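Local coordinates for protein aldehyde dehydrogenase (Listeria monocytogenes, PDB 3K9D) that probably oxidises aldehyde or oxo groups with NAD or NADP as electron acceptor, as a member of the aldehyde dehydrogenase family, at residues 386-389 and 390-394; 362-365 and 366-370; 229-232 and 233-236. One frame throughout, in Å; residues are numbered along the deposited sequence. Where two conformers were deposited one is given.

Interaction 1. Residues 386-389 and 390-394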
loop_
_atom_site.group_PDB
_atom_site.type_symbol
_atom_site.label_atom_id
_atom_site.label_comp_id
_atom_site.label_asym_id
_atom_site.label_seq_id
_atom_site.Cartn_x
_atom_site.Cartn_y
_atom_site.Cartn_z
ATOM N N ARG A 386 -24.966 -0.057 -13.364
ATOM C CA ARG A 386 -24.661 -0.933 -12.219
ATOM C C ARG A 386 -23.943 -2.244 -12.619
ATOM O O ARG A 386 -23.068 -2.712 -11.895
ATOM C CB ARG A 386 -25.932 -1.230 -11.423
ATOM C CG ARG A 386 -25.676 -1.900 -10.076
ATOM C CD ARG A 386 -26.952 -2.469 -9.489
ATOM N NE ARG A 386 -26.711 -3.060 -8.174
ATOM C CZ ARG A 386 -26.652 -2.375 -7.034
ATOM N NH1 ARG A 386 -26.810 -1.048 -7.025
ATOM N NH2 ARG A 386 -26.425 -3.023 -5.898
ATOM N N GLU A 387 -24.313 -2.823 -13.766
ATOM C CA GLU A 387 -23.642 -4.024 -14.280
ATOM C C GLU A 387 -22.185 -3.716 -14.639
ATOM O O GLU A 387 -21.288 -4.500 -14.343
ATOM C CB GLU A 387 -24.365 -4.584 -15.512
ATOM C CG GLU A 387 -25.738 -5.192 -15.235
ATOM C CD GLU A 387 -25.697 -6.697 -14.985
ATOM O OE1 GLU A 387 -24.869 -7.167 -14.173
ATOM O OE2 GLU A 387 -26.519 -7.411 -15.596
ATOM N N PHE A 388 -21.972 -2.567 -15.278
ATOM C CA PHE A 388 -20.631 -2.063 -15.597
ATOM C C PHE A 388 -19.831 -1.784 -14.316
ATOM O O PHE A 388 -18.642 -2.146 -14.209
ATOM C CB PHE A 388 -20.726 -0.819 -16.515
ATOM C CG PHE A 388 -20.792 -1.165 -17.986
ATOM C CD1 PHE A 388 -21.844 -1.933 -18.490
ATOM C CD2 PHE A 388 -19.793 -0.745 -18.867
ATOM C CE1 PHE A 388 -21.907 -2.281 -19.840
ATOM C CE2 PHE A 388 -19.841 -1.102 -20.234
ATOM C CZ PHE A 388 -20.899 -1.881 -20.711
ATOM N N ALA A 389 -20.512 -1.197 -13.331
ATOM C CA ALA A 389 -19.939 -0.902 -12.007
ATOM C C ALA A 389 -19.379 -2.138 -11.275
ATOM O O ALA A 389 -18.342 -2.076 -10.608
ATOM C CB ALA A 389 -20.984 -0.208 -11.144
ATOM N N LEU A 390 -20.068 -3.259 -11.412
ATOM C CA LEU A 390 -19.719 -4.473 -10.683
ATOM C C LEU A 390 -18.720 -5.365 -11.439
ATOM O O LEU A 390 -18.171 -6.299 -10.875
ATOM C CB LEU A 390 -20.998 -5.254 -10.365
ATOM C CG LEU A 390 -21.957 -4.703 -9.300
ATOM C CD1 LEU A 390 -23.307 -5.387 -9.401
ATOM C CD2 LEU A 390 -21.373 -4.902 -7.912
ATOM N N LYS A 391 -18.476 -5.065 -12.711
ATOM C CA LYS A 391 -17.799 -6.015 -13.578
ATOM C C LYS A 391 -16.589 -5.515 -14.349
ATOM O O LYS A 391 -15.642 -6.280 -14.555
ATOM C CB LYS A 391 -18.819 -6.677 -14.525
ATOM C CG LYS A 391 -19.597 -7.788 -13.875
ATOM C CD LYS A 391 -20.500 -8.511 -14.855
ATOM C CE LYS A 391 -21.145 -9.730 -14.193
ATOM N NZ LYS A 391 -22.020 -9.393 -13.025
ATOM N N LYS A 392 -16.611 -4.258 -14.791
ATOM C CA LYS A 392 -15.504 -3.705 -15.599
ATOM C C LYS A 392 -14.235 -3.580 -14.767
ATOM O O LYS A 392 -14.258 -2.949 -13.704
ATOM C CB LYS A 392 -15.867 -2.333 -16.200
ATOM C CG LYS A 392 -17.118 -2.289 -17.111
ATOM C CD LYS A 392 -16.946 -3.028 -18.425
ATOM C CE LYS A 392 -17.537 -4.431 -18.373
ATOM N NZ LYS A 392 -18.995 -4.548 -18.043
ATOM N N PRO A 393 -13.116 -4.174 -15.244
ATOM C CA PRO A 393 -11.905 -4.199 -14.406
ATOM C C PRO A 393 -11.148 -2.863 -14.394
ATOM O O PRO A 393 -10.063 -2.742 -14.973
ATOM C CB PRO A 393 -11.069 -5.323 -15.026
ATOM C CG PRO A 393 -11.485 -5.338 -16.504
ATOM C CD PRO A 393 -12.916 -4.831 -16.554
ATOM N N VAL A 394 -11.736 -1.866 -13.747
ATOM C CA VAL A 394 -11.141 -0.525 -13.626
ATOM C C VAL A 394 -11.247 -0.057 -12.188
ATOM O O VAL A 394 -11.975 -0.645 -11.403
ATOM C CB VAL A 394 -11.812 0.544 -14.561
ATOM C CG1 VAL A 394 -11.602 0.200 -16.036
ATOM C CG2 VAL A 394 -13.290 0.733 -14.233
#
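Lys-392 folds back over the ring of Phe-388, four residues earlier at the end of helix 382-391. CB lies beside the carbonyl oxygen of Phe-388. CG comes within 3.3 Å of that Phe-388 O and also meets the ring carbon CD2. CD runs on past CD2 and CE2, CE lies against Met-363 of helix 355-368, and the bends at chi2 (-68°), chi3 and chi4 turn the chain so that NZ ends above the middle of the ring. There Lys-392 NZ makes a cation-pi contact, 3.8 Å from the Phe-388 ring centroid and only 9° off the ring normal. This ammonium is buried and has no hydrogen-bond partner in the model, so the aromatic face is probably an important part of what steadies its charge.

The backbone ties the same residues together: Phe-388 O accepts from Lys-392 N at 3.0 Å and from Lys-391 N at 3.3 Å. On the outer side Glu-387 and Lys-391 run alongside each other in a long salt bridge, Glu-387 OE1 to Lys-391 NZ 3.8 Å. Arg-386 forms a salt bridge with Glu-96 of the second subunit.

In the beta-alpha-beta unit 374-378, 382-391, 396-399, Phe-388 packs on Leu-375, Ile-377 and Leu-397, while Lys-392 also touches Cys-359 of helix 355-368.

Interaction 2. Residues 362-365 and 366-370; sequences SMDI and LYHEG
His-368 turns its ring back along the helix to the carbonyl of Asp-364, one turn earlier. With CG beside its own backbone N (chi1 -72°), the imidazole brings ND1 to 2.7 Å from Asp-364 O, and the N-H points at that oxygen nearly straight (165°), with the oxygen close to the ring plane. The bond from His-368 N to the same oxygen is weak. The Asp-364 carboxylate runs beside the imidazole, its plane turned 66° from the ring, with OD1 3.2 Å from His-368 CE1; its negative charge would probably favour a protonated imidazole.

These residues form the last turns of helix 355-368, in the parallel-sheet part of the aldehyde dehydrogenase fold, and Glu-369 N still donates to Ile-365 O before the chain leaves helical angles.

On the packed side Leu-366 N bonds to Ser-362 O at 2.9 Å, and the leucine's CB, CG and CD1 lie against that same oxygen. Ser-362 and Leu-366 press on Pro-223 and Leu-375 of the sheet, and Ile-365 joins them on Pro-223. Tyr-367, by contrast, is exposed, and its CE2 meets Met-363 CB only loosely at 4.1 Å. Its CD2 comes closer to the backbone, 3.1 Å from Met-363 O, and Pro-393 covers part of the ring.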
loop_
_atom_site.group_PDB
_atom_site.type_symbol
_atom_site.label_atom_id
_atom_site.label_comp_id
_atom_site.label_asym_id
_atom_site.label_seq_id
_atom_site.Cartn_x
_atom_site.Cartn_y
_atom_site.Cartn_z
ATOM N N SER A 362 -15.271 -4.443 -23.939
ATOM C CA SER A 362 -14.561 -3.505 -23.042
ATOM C C SER A 362 -13.584 -4.244 -22.123
ATOM O O SER A 362 -12.430 -3.837 -21.997
ATOM C CB SER A 362 -15.532 -2.689 -22.205
ATOM O OG SER A 362 -16.331 -1.844 -23.013
ATOM N N MET A 363 -14.040 -5.349 -21.525
ATOM C CA MET A 363 -13.181 -6.227 -20.703
ATOM C C MET A 363 -11.975 -6.761 -21.491
ATOM O O MET A 363 -10.853 -6.754 -20.973
ATOM C CB MET A 363 -13.977 -7.397 -20.088
ATOM C CG MET A 363 -15.065 -6.981 -19.100
ATOM S SD MET A 363 -15.912 -8.323 -18.202
ATOM C CE MET A 363 -16.513 -9.326 -19.537
ATOM N N ASP A 364 -12.209 -7.171 -22.740
ATOM C CA ASP A 364 -11.158 -7.673 -23.659
ATOM C C ASP A 364 -10.093 -6.615 -23.980
ATOM O O ASP A 364 -8.887 -6.915 -24.002
ATOM C CB ASP A 364 -11.786 -8.193 -24.968
ATOM C CG ASP A 364 -10.909 -9.217 -25.687
ATOM O OD1 ASP A 364 -9.991 -9.780 -25.058
ATOM O OD2 ASP A 364 -11.146 -9.482 -26.889
ATOM N N ILE A 365 -10.554 -5.392 -24.234
ATOM C CA ILE A 365 -9.697 -4.215 -24.401
ATOM C C ILE A 365 -8.851 -4.022 -23.160
ATOM O O ILE A 365 -7.617 -4.003 -23.242
ATOM C CB ILE A 365 -10.530 -2.908 -24.642
ATOM C CG1 ILE A 365 -11.104 -2.863 -26.061
ATOM C CG2 ILE A 365 -9.691 -1.667 -24.422
ATOM C CD1 ILE A 365 -12.207 -1.828 -26.208
ATOM N N LEU A 366 -9.523 -3.899 -22.017
ATOM C CA LEU A 366 -8.865 -3.589 -20.757
ATOM C C LEU A 366 -7.887 -4.662 -20.309
ATOM O O LEU A 366 -6.792 -4.341 -19.858
ATOM C CB LEU A 366 -9.894 -3.277 -19.666
ATOM C CG LEU A 366 -10.684 -1.963 -19.828
ATOM C CD1 LEU A 366 -11.894 -1.989 -18.942
ATOM C CD2 LEU A 366 -9.816 -0.734 -19.528
ATOM N N TYR A 367 -8.252 -5.934 -20.473
ATOM C CA TYR A 367 -7.361 -7.018 -20.024
ATOM C C TYR A 367 -6.060 -7.101 -20.813
ATOM O O TYR A 367 -5.032 -7.473 -20.258
ATOM C CB TYR A 367 -8.079 -8.369 -19.959
ATOM C CG TYR A 367 -8.957 -8.516 -18.739
ATOM C CD1 TYR A 367 -8.462 -8.240 -17.463
ATOM C CD2 TYR A 367 -10.280 -8.930 -18.856
ATOM C CE1 TYR A 367 -9.273 -8.372 -16.334
ATOM C CE2 TYR A 367 -11.100 -9.053 -17.742
ATOM C CZ TYR A 367 -10.589 -8.782 -16.484
ATOM O OH TYR A 367 -11.402 -8.913 -15.381
ATOM N N HIS A 368 -6.091 -6.713 -22.088
ATOM C CA HIS A 368 -4.852 -6.540 -22.847
ATOM C C HIS A 368 -4.060 -5.291 -22.431
ATOM O O HIS A 368 -2.846 -5.341 -22.323
ATOM C CB HIS A 368 -5.119 -6.499 -24.341
ATOM C CG HIS A 368 -5.495 -7.827 -24.920
ATOM N ND1 HIS A 368 -6.770 -8.341 -24.835
ATOM C CD2 HIS A 368 -4.771 -8.730 -25.622
ATOM C CE1 HIS A 368 -6.811 -9.513 -25.444
ATOM N NE2 HIS A 368 -5.612 -9.770 -25.935
ATOM N N GLU A 369 -4.759 -4.177 -22.226
ATOM C CA GLU A 369 -4.125 -2.917 -21.870
ATOM C C GLU A 369 -5.148 -1.979 -21.223
ATOM O O GLU A 369 -6.218 -1.726 -21.793
ATOM C CB GLU A 369 -3.478 -2.260 -23.105
ATOM C CG GLU A 369 -2.760 -0.951 -22.802
ATOM C CD GLU A 369 -1.800 -0.500 -23.901
ATOM O OE1 GLU A 369 -1.190 -1.360 -24.576
ATOM O OE2 GLU A 369 -1.638 0.728 -24.075
ATOM N N GLY A 370 -4.814 -1.469 -20.037
ATOM C CA GLY A 370 -5.655 -0.495 -19.355
ATOM C C GLY A 370 -6.446 -0.950 -18.141
ATOM O O GLY A 370 -7.024 -0.114 -17.453
#

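Interaction 3. Residues 229-232 and 233-236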
loop_
_atom_site.group_PDB
_atom_site.type_symbol
_atom_site.label_atom_id
_atom_site.label_comp_id
_atom_site.label_asym_id
_atom_site.label_seq_id
_atom_site.Cartn_x
_atom_site.Cartn_y
_atom_site.Cartn_z
ATOM N N SER A 229 -29.357 4.417 -24.613
ATOM C CA SER A 229 -30.176 5.381 -23.882
ATOM C C SER A 229 -29.544 6.780 -23.770
ATOM O O SER A 229 -30.210 7.695 -23.303
ATOM C CB SER A 229 -30.545 4.860 -22.482
ATOM O OG SER A 229 -29.457 4.988 -21.592
ATOM N N ALA A 230 -28.282 6.938 -24.201
ATOM C CA ALA A 230 -27.529 8.172 -23.953
ATOM C C ALA A 230 -27.995 9.370 -24.758
ATOM O O ALA A 230 -28.572 9.224 -25.815
ATOM C CB ALA A 230 -26.032 7.965 -24.173
ATOM N N ASN A 231 -27.715 10.549 -24.222
ATOM C CA ASN A 231 -27.832 11.810 -24.928
ATOM C C ASN A 231 -26.576 11.952 -25.815
ATOM O O ASN A 231 -25.503 12.256 -25.312
ATOM C CB ASN A 231 -27.899 12.918 -23.877
ATOM C CG ASN A 231 -28.128 14.286 -24.465
ATOM O OD1 ASN A 231 -27.381 14.746 -25.321
ATOM N ND2 ASN A 231 -29.150 14.969 -23.967
ATOM N N ILE A 232 -26.730 11.718 -27.116
ATOM C CA ILE A 232 -25.600 11.700 -28.062
ATOM C C ILE A 232 -24.878 13.052 -28.157
ATOM O O ILE A 232 -23.658 13.104 -28.011
ATOM C CB ILE A 232 -25.995 11.203 -29.507
ATOM C CG1 ILE A 232 -26.853 9.934 -29.467
ATOM C CG2 ILE A 232 -24.757 10.999 -30.380
ATOM C CD1 ILE A 232 -26.153 8.742 -28.897
ATOM N N PRO A 233 -25.629 14.164 -28.424
ATOM C CA PRO A 233 -24.872 15.418 -28.507
ATOM C C PRO A 233 -24.001 15.725 -27.273
ATOM O O PRO A 233 -22.877 16.198 -27.423
ATOM C CB PRO A 233 -25.977 16.486 -28.668
ATOM C CG PRO A 233 -27.072 15.757 -29.383
ATOM C CD PRO A 233 -27.065 14.402 -28.701
ATOM N N ARG A 234 -24.504 15.445 -26.072
ATOM C CA ARG A 234 -23.693 15.629 -24.862
ATOM C C ARG A 234 -22.597 14.562 -24.699
ATOM O O ARG A 234 -21.503 14.890 -24.258
ATOM C CB ARG A 234 -24.563 15.682 -23.599
ATOM C CG ARG A 234 -23.809 16.198 -22.368
ATOM C CD ARG A 234 -24.769 16.472 -21.230
ATOM N NE ARG A 234 -25.542 15.270 -20.932
ATOM C CZ ARG A 234 -25.340 14.483 -19.884
ATOM N NH1 ARG A 234 -24.402 14.780 -18.987
ATOM N NH2 ARG A 234 -26.102 13.408 -19.725
ATOM N N ALA A 235 -22.885 13.304 -25.057
ATOM C CA ALA A 235 -21.865 12.246 -24.994
ATOM C C ALA A 235 -20.701 12.574 -25.919
ATOM O O ALA A 235 -19.551 12.451 -25.519
ATOM C CB ALA A 235 -22.443 10.862 -25.326
ATOM N N VAL A 236 -21.012 13.029 -27.132
ATOM C CA VAL A 236 -20.006 13.476 -28.077
ATOM C C VAL A 236 -19.208 14.676 -27.545
ATOM O O VAL A 236 -17.986 14.675 -27.625
ATOM C CB VAL A 236 -20.614 13.751 -29.490
ATOM C CG1 VAL A 236 -19.580 14.330 -30.418
ATOM C CG2 VAL A 236 -21.169 12.450 -30.096
#
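Asn-231 O accepts the N-H of Ala-235 at 2.8 Å. The same residue caps helix 232-243 with its side chain: Asn-231 OD1 takes the N-H of Arg-234 at 3.1 Å, a bond that is fairly straight (163°) although the donor is tilted from the carbonyl plane. Swinging CG anti to the backbone N (chi1 -176°) carries the amide over the first turn, to the N-H of Arg-234, where OD1 also touches Arg-234 CB and the CD of Pro-233.

One residue on, Ile-232 O receives Val-236 N at 2.8 Å. Beside this bond, in the conformer of Ile-232 given, its CG2 meets Val-236 CG2 at 3.9 Å. The isoleucine also packs on Val-267 of helix 261-273 and on Ile-226, and Ala-235 reaches Ile-226 and His-378 of the parallel sheet.

Pro-233 has no N-H to offer, so it suits the first turn of a helix, where such a hydrogen would have no carbonyl of an earlier turn to bond. The Asn-231 amide oxygen then satisfies the next N-H, that of Arg-234, and its partial negative charge would probably be welcome at the positive end of the helix dipole.

How the interactions relate
All three contacts belong to helices flanking the parallel sheet that holds strands 223-226, 374-378 and 396-399. Interactions 1 and 2 have centres 13 Å apart and touch directly. Pro-393 CG reaches Tyr-367 CZ at 3.6 Å, Val-394 CG1 meets Leu-366 CD1 at 3.6 Å, and Lys-392 CE lies 3.6 Å from Met-363 CG, so the chain leaving helix 382-391 packs against the last turns of helix 355-368. Leu-375 joins them as well, touched from both contacts. Interaction 3, at a helix start, stands apart: its nearest atoms are about 11 Å from interaction 1 and about 14 Å from interaction 2, although all three lean on strands 223-226 and 374-378.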